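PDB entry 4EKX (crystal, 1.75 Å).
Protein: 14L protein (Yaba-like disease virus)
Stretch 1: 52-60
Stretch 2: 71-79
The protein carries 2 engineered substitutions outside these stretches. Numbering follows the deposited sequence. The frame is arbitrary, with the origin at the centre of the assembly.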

# COMPACT_ATOMS: atom_id res chain seq x y z
N SER D 52 -5.16 -24.47 3.23
CA SER D 52 -5.48 -24.41 1.81
C SER D 52 -4.41 -23.62 1.06
O SER D 52 -4.24 -23.78 -0.15
CB SER D 52 -6.85 -23.75 1.60
OG SER D 52 -6.78 -22.35 1.81
N GLY D 53 -3.67 -22.79 1.79
CA GLY D 53 -2.66 -21.94 1.18
C GLY D 53 -3.17 -20.54 0.90
O GLY D 53 -2.41 -19.67 0.47
N TYR D 54 -4.46 -20.32 1.15
CA TYR D 54 -5.06 -19.00 0.97
C TYR D 54 -5.32 -18.34 2.32
O TYR D 54 -5.80 -18.99 3.25
CB TYR D 54 -6.38 -19.09 0.21
CG TYR D 54 -6.25 -19.52 -1.24
CD1 TYR D 54 -6.00 -18.58 -2.24
CD2 TYR D 54 -6.41 -20.85 -1.62
CE1 TYR D 54 -5.90 -18.95 -3.56
CE2 TYR D 54 -6.31 -21.23 -2.95
CZ TYR D 54 -6.06 -20.27 -3.92
OH TYR D 54 -5.96 -20.62 -5.25
N ARG D 55 -4.98 -17.07 2.42
CA ARG D 55 -5.38 -16.28 3.58
C ARG D 55 -5.89 -14.93 3.08
O ARG D 55 -5.36 -14.38 2.13
CB ARG D 55 -4.21 -16.09 4.54
CG ARG D 55 -4.55 -15.30 5.79
CD ARG D 55 -3.44 -15.34 6.83
NE ARG D 55 -2.19 -14.77 6.35
CZ ARG D 55 -1.90 -13.47 6.37
NH1 ARG D 55 -2.78 -12.60 6.84
NH2 ARG D 55 -0.73 -13.05 5.91
N GLU D 56 -6.96 -14.43 3.69
CA GLU D 56 -7.49 -13.14 3.28
C GLU D 56 -7.31 -12.10 4.38
O GLU D 56 -7.50 -12.39 5.57
CB GLU D 56 -8.96 -13.25 2.91
CG GLU D 56 -9.57 -11.95 2.41
CD GLU D 56 -11.02 -12.14 2.03
OE1 GLU D 56 -11.79 -12.61 2.90
OE2 GLU D 56 -11.38 -11.83 0.88
N ARG D 57 -6.94 -10.89 3.99
CA ARG D 57 -6.86 -9.80 4.92
C ARG D 57 -7.81 -8.71 4.47
O ARG D 57 -7.55 -8.01 3.49
CB ARG D 57 -5.43 -9.25 4.98
CG ARG D 57 -5.27 -8.04 5.88
N ILE D 58 -8.93 -8.58 5.17
CA ILE D 58 -9.89 -7.52 4.86
C ILE D 58 -9.58 -6.32 5.74
O ILE D 58 -9.53 -6.43 6.97
CB ILE D 58 -11.33 -7.99 5.09
CG1 ILE D 58 -11.69 -9.08 4.06
CG2 ILE D 58 -12.29 -6.79 4.99
CD1 ILE D 58 -13.05 -9.74 4.28
N TYR D 59 -9.36 -5.17 5.11
CA TYR D 59 -9.00 -3.96 5.82
C TYR D 59 -10.22 -3.30 6.46
O TYR D 59 -11.20 -3.00 5.77
CB TYR D 59 -8.31 -2.99 4.86
CG TYR D 59 -6.93 -3.42 4.44
CD1 TYR D 59 -5.81 -2.76 4.90
CD2 TYR D 59 -6.75 -4.50 3.58
CE1 TYR D 59 -4.54 -3.14 4.52
CE2 TYR D 59 -5.49 -4.90 3.19
CZ TYR D 59 -4.38 -4.21 3.67
OH TYR D 59 -3.12 -4.59 3.28
N LEU D 60 -10.15 -3.10 7.77
CA LEU D 60 -11.29 -2.57 8.52
C LEU D 60 -11.60 -1.13 8.15
O LEU D 60 -10.89 -0.21 8.55
CB LEU D 60 -11.05 -2.69 10.03
N PRO D 71 -12.61 0.43 -0.14
CA PRO D 71 -12.46 -0.86 0.53
C PRO D 71 -11.30 -1.66 -0.07
O PRO D 71 -11.01 -1.54 -1.26
CB PRO D 71 -13.80 -1.56 0.24
CG PRO D 71 -14.36 -0.85 -0.95
CD PRO D 71 -13.91 0.57 -0.84
N ARG D 72 -10.65 -2.46 0.76
CA ARG D 72 -9.52 -3.26 0.31
C ARG D 72 -9.53 -4.66 0.92
O ARG D 72 -9.85 -4.83 2.09
CB ARG D 72 -8.20 -2.56 0.66
CG ARG D 72 -6.95 -3.31 0.18
CD ARG D 72 -5.69 -2.50 0.42
NE ARG D 72 -4.48 -3.31 0.21
CZ ARG D 72 -3.25 -2.83 0.26
NH1 ARG D 72 -3.03 -1.55 0.50
NH2 ARG D 72 -2.22 -3.65 0.06
N ALA D 73 -9.19 -5.66 0.11
CA ALA D 73 -8.96 -7.00 0.63
C ALA D 73 -7.74 -7.57 -0.05
O ALA D 73 -7.68 -7.61 -1.28
CB ALA D 73 -10.18 -7.90 0.40
N ASP D 74 -6.76 -8.00 0.74
CA ASP D 74 -5.60 -8.69 0.18
C ASP D 74 -5.79 -10.21 0.29
O ASP D 74 -6.31 -10.72 1.30
CB ASP D 74 -4.30 -8.27 0.86
CG ASP D 74 -3.91 -6.81 0.59
OD1 ASP D 74 -4.54 -6.16 -0.27
OD2 ASP D 74 -2.96 -6.34 1.24
N LEU D 75 -5.35 -10.91 -0.74
CA LEU D 75 -5.35 -12.37 -0.72
C LEU D 75 -3.90 -12.83 -0.74
O LEU D 75 -3.11 -12.41 -1.59
CB LEU D 75 -6.13 -12.91 -1.92
CG LEU D 75 -6.30 -14.44 -1.99
CD1 LEU D 75 -7.23 -14.93 -0.88
CD2 LEU D 75 -6.85 -14.83 -3.36
N ILE D 76 -3.54 -13.66 0.24
CA ILE D 76 -2.15 -14.08 0.41
C ILE D 76 -2.07 -15.56 0.11
O ILE D 76 -2.80 -16.36 0.71
CB ILE D 76 -1.63 -13.81 1.84
CG1 ILE D 76 -1.71 -12.33 2.19
CG2 ILE D 76 -0.19 -14.31 2.00
CD1 ILE D 76 -2.99 -11.94 2.86
N LEU D 77 -1.19 -15.92 -0.82
CA LEU D 77 -1.00 -17.31 -1.22
C LEU D 77 0.36 -17.77 -0.73
O LEU D 77 1.38 -17.10 -0.94
CB LEU D 77 -1.03 -17.46 -2.74
CG LEU D 77 -2.39 -17.39 -3.45
CD1 LEU D 77 -3.02 -16.03 -3.28
CD2 LEU D 77 -2.22 -17.73 -4.93
N THR D 78 0.36 -18.93 -0.08
CA THR D 78 1.57 -19.57 0.38
C THR D 78 1.53 -21.04 -0.03
O THR D 78 0.47 -21.57 -0.36
CB THR D 78 1.72 -19.48 1.90
OG1 THR D 78 0.50 -19.89 2.53
CG2 THR D 78 2.06 -18.05 2.32
N ASN D 79 2.69 -21.69 0.02
CA ASN D 79 2.81 -23.09 -0.38
C ASN D 79 2.07 -23.37 -1.68
O ASN D 79 1.26 -24.29 -1.79
CB ASN D 79 2.33 -24.01 0.75
CG ASN D 79 3.24 -23.94 1.96
OD1 ASN D 79 4.36 -24.45 1.94
ND2 ASN D 79 2.76 -23.30 3.03
O HOH W 1 -1.58 -18.09 2.68
O HOH W 2 -12.12 -2.58 3.28

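The two stretches form an antiparallel pair of β-strands whose axes approach to 4.6 Å, with 162° between their N-to-C directions. Arg55 faces Ile76 and Arg57 faces Asp74 as hydrogen-bonded pairs, and each pair closes a ring of two bonds. Arg55 N donates to Ile76 O (2.9 Å) and Ile76 N to Arg55 O (2.7 Å); Arg57 N donates to Asp74 O (2.8 Å) and Asp74 N to Arg57 O (2.9 Å). Beyond these rings, Thr78 N donates to Gly53 O at 2.9 Å and Tyr59 N to Arg72 O at 3.1 Å, so the ladder continues at both ends.

The non-hydrogen-bonded pairs alternate with these: Glu56-Leu75 between the two rings, Tyr54-Leu77 and Ile58-Ala73 outside them. At these pairs CA hydrogens add weaker contacts to the same carbonyls. Glu56 CA, for example, lies 3.3 Å from Asp74 O, and Ala73 CA 3.3 Å from Arg57 O.

A water adds a bridge at each end. Water 1 donates to Gly53 O (2.8 Å) and also hydrogen-bonds Thr78 OG1 (2.8 Å), joining the stretches through a side-chain hydroxyl. At the far end, water 2 accepts from Arg72 N (2.9 Å) and donates to Tyr59 O (2.7 Å), bridging two groups that do not bond directly.

Gly53 suits its place for two reasons. Its phi of 97° and psi of -5° would jam a CB against the preceding carbonyl, and an ideal CB would also clash with Thr78 O at 2.8 Å. Just before it, Ser52 OG accepts from Tyr54 N at 3.2 Å, satisfying an amide that the non-hydrogen-bonded Tyr54-Leu77 pair leaves without a partner across the stretches.

The most elaborate side-chain network centres on Asp74. Its carboxylate receives Arg72 NE at OD1 (2.9 Å), a salt bridge along its own strand, while Arg72 NH2 gives OD2 a weak bond at 3.0 Å. Across the stretches, Tyr59 OH donates to Asp74 OD2 at 2.7 Å. A short acidic side chain thus gathers donors from both stretches. The extended Arg72 also lays its aliphatic portion over the tyrosine ring, with CD 3.9 Å from the centroid of Tyr59 in a CH-π contact.

On the same face as Asp74, Ile76 offers CG1 to one face of the Arg55 guanidinium, 3.9 Å from NH2, so its hydrocarbon lies over one face of the flat cation, leaving the in-plane N-H groups clear of it. The other face, bearing Tyr54, Glu56 and Ile58, is joined by apolar contacts: Tyr54 CE1 meets Leu77 CG at 3.8 Å, and Ile58 CG1 meets the small Ala73 CB at 4.1 Å. Glu56's carboxylate oxygens are satisfied elsewhere in the structure.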